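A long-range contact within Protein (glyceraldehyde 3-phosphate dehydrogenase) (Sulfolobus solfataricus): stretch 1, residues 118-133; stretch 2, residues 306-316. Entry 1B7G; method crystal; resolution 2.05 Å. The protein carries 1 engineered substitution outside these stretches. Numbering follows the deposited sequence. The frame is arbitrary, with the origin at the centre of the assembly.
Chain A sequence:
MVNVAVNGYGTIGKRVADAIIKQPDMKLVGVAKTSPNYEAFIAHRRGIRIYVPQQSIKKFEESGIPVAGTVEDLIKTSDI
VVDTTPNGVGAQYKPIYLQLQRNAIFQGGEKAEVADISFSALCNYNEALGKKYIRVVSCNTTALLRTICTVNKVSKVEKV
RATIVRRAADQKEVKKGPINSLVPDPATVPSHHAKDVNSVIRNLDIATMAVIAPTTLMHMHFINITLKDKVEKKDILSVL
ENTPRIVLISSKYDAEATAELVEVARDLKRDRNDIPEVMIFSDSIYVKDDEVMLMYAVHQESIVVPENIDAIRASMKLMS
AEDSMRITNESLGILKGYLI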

# COMPACT_ATOMS: atom_id res chain seq x y z
N SER A 118 -15.22 -28.28 -2.40
CA SER A 118 -14.67 -26.91 -2.63
C SER A 118 -15.68 -25.99 -1.98
O SER A 118 -16.84 -26.38 -1.82
CB SER A 118 -14.50 -26.59 -4.13
OG SER A 118 -13.47 -27.41 -4.62
N PHE A 119 -15.28 -24.76 -1.68
CA PHE A 119 -16.09 -23.87 -0.85
C PHE A 119 -16.04 -22.41 -1.23
O PHE A 119 -15.01 -21.85 -1.57
CB PHE A 119 -15.42 -23.98 0.58
CG PHE A 119 -15.91 -23.07 1.66
CD1 PHE A 119 -15.47 -21.79 1.83
CD2 PHE A 119 -16.79 -23.58 2.62
CE1 PHE A 119 -15.90 -20.98 2.86
CE2 PHE A 119 -17.27 -22.78 3.66
CZ PHE A 119 -16.81 -21.48 3.80
N SER A 120 -17.10 -21.71 -0.97
CA SER A 120 -17.24 -20.30 -0.95
C SER A 120 -18.36 -19.99 0.04
O SER A 120 -19.45 -20.48 -0.24
CB SER A 120 -17.53 -19.68 -2.32
OG SER A 120 -17.15 -18.29 -2.30
N ALA A 121 -18.14 -19.21 1.08
CA ALA A 121 -19.09 -19.02 2.16
C ALA A 121 -20.44 -18.48 1.77
O ALA A 121 -21.45 -18.89 2.34
CB ALA A 121 -18.53 -18.16 3.31
N LEU A 122 -20.56 -17.59 0.80
CA LEU A 122 -21.83 -17.10 0.34
C LEU A 122 -22.59 -18.17 -0.44
O LEU A 122 -23.71 -17.85 -0.84
CB LEU A 122 -21.67 -15.85 -0.52
CG LEU A 122 -21.67 -14.50 0.21
CD1 LEU A 122 -20.48 -14.41 1.16
CD2 LEU A 122 -21.64 -13.33 -0.77
N CYS A 123 -22.03 -19.34 -0.75
CA CYS A 123 -22.77 -20.30 -1.52
C CYS A 123 -23.03 -21.66 -0.86
O CYS A 123 -24.14 -22.13 -1.05
CB CYS A 123 -22.12 -20.65 -2.89
SG CYS A 123 -21.79 -19.19 -3.91
N ASN A 124 -22.05 -22.32 -0.25
CA ASN A 124 -22.29 -23.68 0.21
C ASN A 124 -21.63 -24.03 1.53
O ASN A 124 -21.12 -25.15 1.73
CB ASN A 124 -21.82 -24.65 -0.91
CG ASN A 124 -20.31 -24.65 -1.04
OD1 ASN A 124 -19.67 -23.65 -0.65
ND2 ASN A 124 -19.73 -25.75 -1.48
N TYR A 125 -21.66 -23.10 2.47
CA TYR A 125 -21.12 -23.39 3.81
C TYR A 125 -21.84 -24.61 4.42
O TYR A 125 -21.18 -25.55 4.85
CB TYR A 125 -21.34 -22.17 4.69
CG TYR A 125 -20.91 -22.27 6.14
CD1 TYR A 125 -21.70 -22.92 7.11
CD2 TYR A 125 -19.74 -21.69 6.54
CE1 TYR A 125 -21.27 -22.95 8.43
CE2 TYR A 125 -19.32 -21.69 7.85
CZ TYR A 125 -20.10 -22.34 8.81
OH TYR A 125 -19.65 -22.33 10.11
N ASN A 126 -23.17 -24.62 4.30
CA ASN A 126 -23.95 -25.75 4.83
C ASN A 126 -23.50 -27.06 4.25
O ASN A 126 -23.41 -28.06 4.98
CB ASN A 126 -25.45 -25.55 4.69
CG ASN A 126 -26.00 -24.42 5.50
OD1 ASN A 126 -25.39 -24.03 6.50
ND2 ASN A 126 -27.10 -23.78 5.07
N GLU A 127 -23.17 -27.12 2.93
CA GLU A 127 -22.70 -28.36 2.36
C GLU A 127 -21.34 -28.75 2.85
O GLU A 127 -20.99 -29.95 2.85
CB GLU A 127 -22.69 -28.31 0.81
CG GLU A 127 -24.06 -28.38 0.20
CD GLU A 127 -24.87 -27.11 0.26
OE1 GLU A 127 -24.47 -26.04 0.79
OE2 GLU A 127 -26.02 -27.16 -0.24
N ALA A 128 -20.50 -27.82 3.27
CA ALA A 128 -19.15 -28.11 3.71
C ALA A 128 -19.05 -28.38 5.22
O ALA A 128 -17.94 -28.69 5.67
CB ALA A 128 -18.20 -26.94 3.38
N LEU A 129 -20.13 -28.24 5.94
CA LEU A 129 -20.11 -28.45 7.41
C LEU A 129 -19.57 -29.83 7.74
O LEU A 129 -19.99 -30.82 7.12
CB LEU A 129 -21.52 -28.28 7.98
CG LEU A 129 -21.93 -26.87 8.39
CD1 LEU A 129 -23.42 -26.80 8.71
CD2 LEU A 129 -21.13 -26.42 9.62
N GLY A 130 -18.55 -29.93 8.57
CA GLY A 130 -18.02 -31.26 8.93
C GLY A 130 -17.04 -31.84 7.98
O GLY A 130 -16.42 -32.89 8.26
N LYS A 131 -16.81 -31.23 6.80
CA LYS A 131 -15.81 -31.81 5.89
C LYS A 131 -14.45 -31.62 6.50
O LYS A 131 -14.13 -30.50 6.90
CB LYS A 131 -15.89 -31.25 4.47
CG LYS A 131 -17.31 -31.42 3.88
CD LYS A 131 -17.54 -32.91 3.58
CE LYS A 131 -18.91 -33.10 2.94
NZ LYS A 131 -19.20 -34.55 2.74
N LYS A 132 -13.65 -32.70 6.53
CA LYS A 132 -12.33 -32.58 7.14
C LYS A 132 -11.36 -31.83 6.26
O LYS A 132 -10.33 -31.34 6.75
CB LYS A 132 -11.80 -34.00 7.47
CG LYS A 132 -12.70 -34.64 8.54
CD LYS A 132 -12.38 -36.13 8.67
CE LYS A 132 -13.39 -36.81 9.59
NZ LYS A 132 -14.74 -36.92 8.95
N TYR A 133 -11.56 -31.90 4.94
CA TYR A 133 -10.67 -31.29 3.95
C TYR A 133 -11.50 -30.46 2.99
O TYR A 133 -12.50 -30.97 2.46
CB TYR A 133 -9.82 -32.34 3.22
CG TYR A 133 -8.94 -33.06 4.24
CD1 TYR A 133 -7.88 -32.42 4.87
CD2 TYR A 133 -9.27 -34.36 4.62
CE1 TYR A 133 -7.10 -33.08 5.81
CE2 TYR A 133 -8.51 -35.01 5.59
CZ TYR A 133 -7.45 -34.37 6.18
OH TYR A 133 -6.71 -35.03 7.15
N PRO A 306 -11.29 -13.91 4.32
CA PRO A 306 -12.50 -14.19 5.05
C PRO A 306 -13.07 -15.56 4.74
O PRO A 306 -13.53 -16.27 5.66
CB PRO A 306 -13.44 -13.04 4.78
CG PRO A 306 -12.95 -12.49 3.46
CD PRO A 306 -11.47 -12.74 3.41
N GLU A 307 -12.95 -16.06 3.50
CA GLU A 307 -13.38 -17.37 3.10
C GLU A 307 -12.66 -18.47 3.87
O GLU A 307 -13.27 -19.45 4.30
CB GLU A 307 -13.17 -17.61 1.57
CG GLU A 307 -13.84 -16.55 0.71
CD GLU A 307 -15.33 -16.43 0.92
OE1 GLU A 307 -15.93 -17.46 1.27
OE2 GLU A 307 -15.92 -15.32 0.83
N ASN A 308 -11.36 -18.30 4.11
CA ASN A 308 -10.61 -19.31 4.85
C ASN A 308 -11.06 -19.34 6.32
O ASN A 308 -11.13 -20.42 6.93
CB ASN A 308 -9.10 -19.06 4.75
CG ASN A 308 -8.42 -19.68 3.56
OD1 ASN A 308 -8.00 -20.84 3.61
ND2 ASN A 308 -8.31 -18.93 2.47
N ILE A 309 -11.42 -18.17 6.87
CA ILE A 309 -11.92 -18.14 8.25
C ILE A 309 -13.24 -18.89 8.36
O ILE A 309 -13.43 -19.78 9.23
CB ILE A 309 -12.03 -16.71 8.78
CG1 ILE A 309 -10.69 -15.99 8.79
CG2 ILE A 309 -12.60 -16.77 10.23
CD1 ILE A 309 -9.54 -16.75 9.44
N ASP A 310 -14.19 -18.67 7.45
CA ASP A 310 -15.45 -19.42 7.48
C ASP A 310 -15.26 -20.89 7.25
O ASP A 310 -15.98 -21.73 7.86
CB ASP A 310 -16.43 -18.82 6.47
CG ASP A 310 -16.84 -17.42 6.82
OD1 ASP A 310 -17.00 -17.16 8.04
OD2 ASP A 310 -17.01 -16.57 5.92
N ALA A 311 -14.32 -21.27 6.37
CA ALA A 311 -14.06 -22.64 6.07
C ALA A 311 -13.63 -23.37 7.36
O ALA A 311 -13.96 -24.55 7.52
CB ALA A 311 -13.03 -22.86 4.97
N ILE A 312 -12.81 -22.71 8.18
CA ILE A 312 -12.41 -23.32 9.46
C ILE A 312 -13.68 -23.64 10.25
O ILE A 312 -13.88 -24.74 10.71
CB ILE A 312 -11.50 -22.39 10.27
CG1 ILE A 312 -10.10 -22.34 9.64
CG2 ILE A 312 -11.42 -22.85 11.72
CD1 ILE A 312 -9.27 -21.12 10.00
N ARG A 313 -14.58 -22.68 10.35
CA ARG A 313 -15.81 -22.88 11.11
C ARG A 313 -16.68 -23.97 10.53
O ARG A 313 -17.20 -24.78 11.32
CB ARG A 313 -16.56 -21.55 11.27
CG ARG A 313 -15.74 -20.54 12.03
CD ARG A 313 -16.58 -19.72 13.02
NE ARG A 313 -15.74 -18.72 13.68
CZ ARG A 313 -15.43 -17.53 13.17
NH1 ARG A 313 -15.88 -17.13 11.96
NH2 ARG A 313 -14.64 -16.75 13.90
N ALA A 314 -16.81 -24.07 9.19
CA ALA A 314 -17.57 -25.14 8.60
C ALA A 314 -16.99 -26.52 8.89
O ALA A 314 -17.65 -27.44 9.38
CB ALA A 314 -17.67 -24.98 7.08
N SER A 315 -15.73 -26.70 8.56
CA SER A 315 -15.03 -27.95 8.77
C SER A 315 -15.17 -28.44 10.23
O SER A 315 -15.41 -29.62 10.45
CB SER A 315 -13.54 -27.74 8.51
OG SER A 315 -12.77 -28.90 8.52
N MET A 316 -14.99 -27.52 11.18
CA MET A 316 -15.01 -27.90 12.60
C MET A 316 -16.40 -27.79 13.20
O MET A 316 -16.55 -27.93 14.41
CB MET A 316 -14.09 -26.99 13.40
CG MET A 316 -12.65 -26.93 12.92
SD MET A 316 -11.80 -28.51 13.10
CE MET A 316 -11.63 -28.54 14.90
O HOH W 1 -18.10 -16.27 -0.84

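Residues 306-315 form a regular helix that begins earlier in the chain, and Met316 is the first residue to leave helical phi/psi. Stretch 1 is less uniform: a strand at 118-119 leads into a weakly bonded helix, about 121-128, kinked where the N of Asn126 and of Glu127 lacks a bond to the preceding turn. The two helix axes run nearly parallel, 18° apart, with a closest approach of 9.0 Å. The chains draw closer beyond the first helix: CA of Leu129 lies 4.3 Å from CA of Ala314, and CA of Gly130 lies 4.5 Å from CA of Ser315. In all, the contact buries 567 Å², both sides summed.

The close approach coincides with a type II beta turn from Ala128 to Lys131, closed by Lys131 N to Ala128 O at 3.0 Å. Gly130 sits at phi/psi 85/-8, where a CB would jam against the carbonyl O of the preceding residue; that local strain, rather than the neighbouring helix, calls for glycine. The turn presents Gly130 N to Ala314 O, giving a 2.8 Å hydrogen bond with an angle of 167° at the hydrogen. Around it lie CA-H...O contacts from Leu129 CA to Ala314 O (3.3 Å) and from Gly130 CA to Ser315 O (3.4 Å). Ser315 OG donates to Lys131 O at 2.7 Å, so a side chain extends the backbone pairing by one more residue.

At the other end, Glu307 reaches across with chi1 and chi2 both m. Glu307 OE1 accepts from Ala121 N at 2.8 Å, with an N-H...O angle of 166°, pairing a carboxylate with a backbone amide. Water 1 reinforces the link: it donates to Glu307 OE2 (2.9 Å), accepts from Leu122 N (3.2 Å) and hydrogen-bonds Ser120 OG (2.7 Å).

Between these polar ends, two aromatic rings pack against small side chains. Ala311 CB stands 4.0 Å from the centroid of the ring carbons CG to CZ of Phe119, 11° off the normal, a CH-pi contact over the face; Asp310 CB meets the edge of the same ring, 3.8 Å from Phe119 CZ. Ala314 CB similarly lies over the face of Tyr125, 17° off the normal, with Tyr125 CE2 3.8 Å away. Ala314 CB also approaches Phe119 CE2 (4.1 Å) and Ala128 CB (4.2 Å), and Ala314 is the residue most covered in the contact. Tyr125 OH comes within 3.5 Å of Ala314 N, but the angle is too poor for a hydrogen bond; the hydroxyl is satisfied elsewhere in the structure.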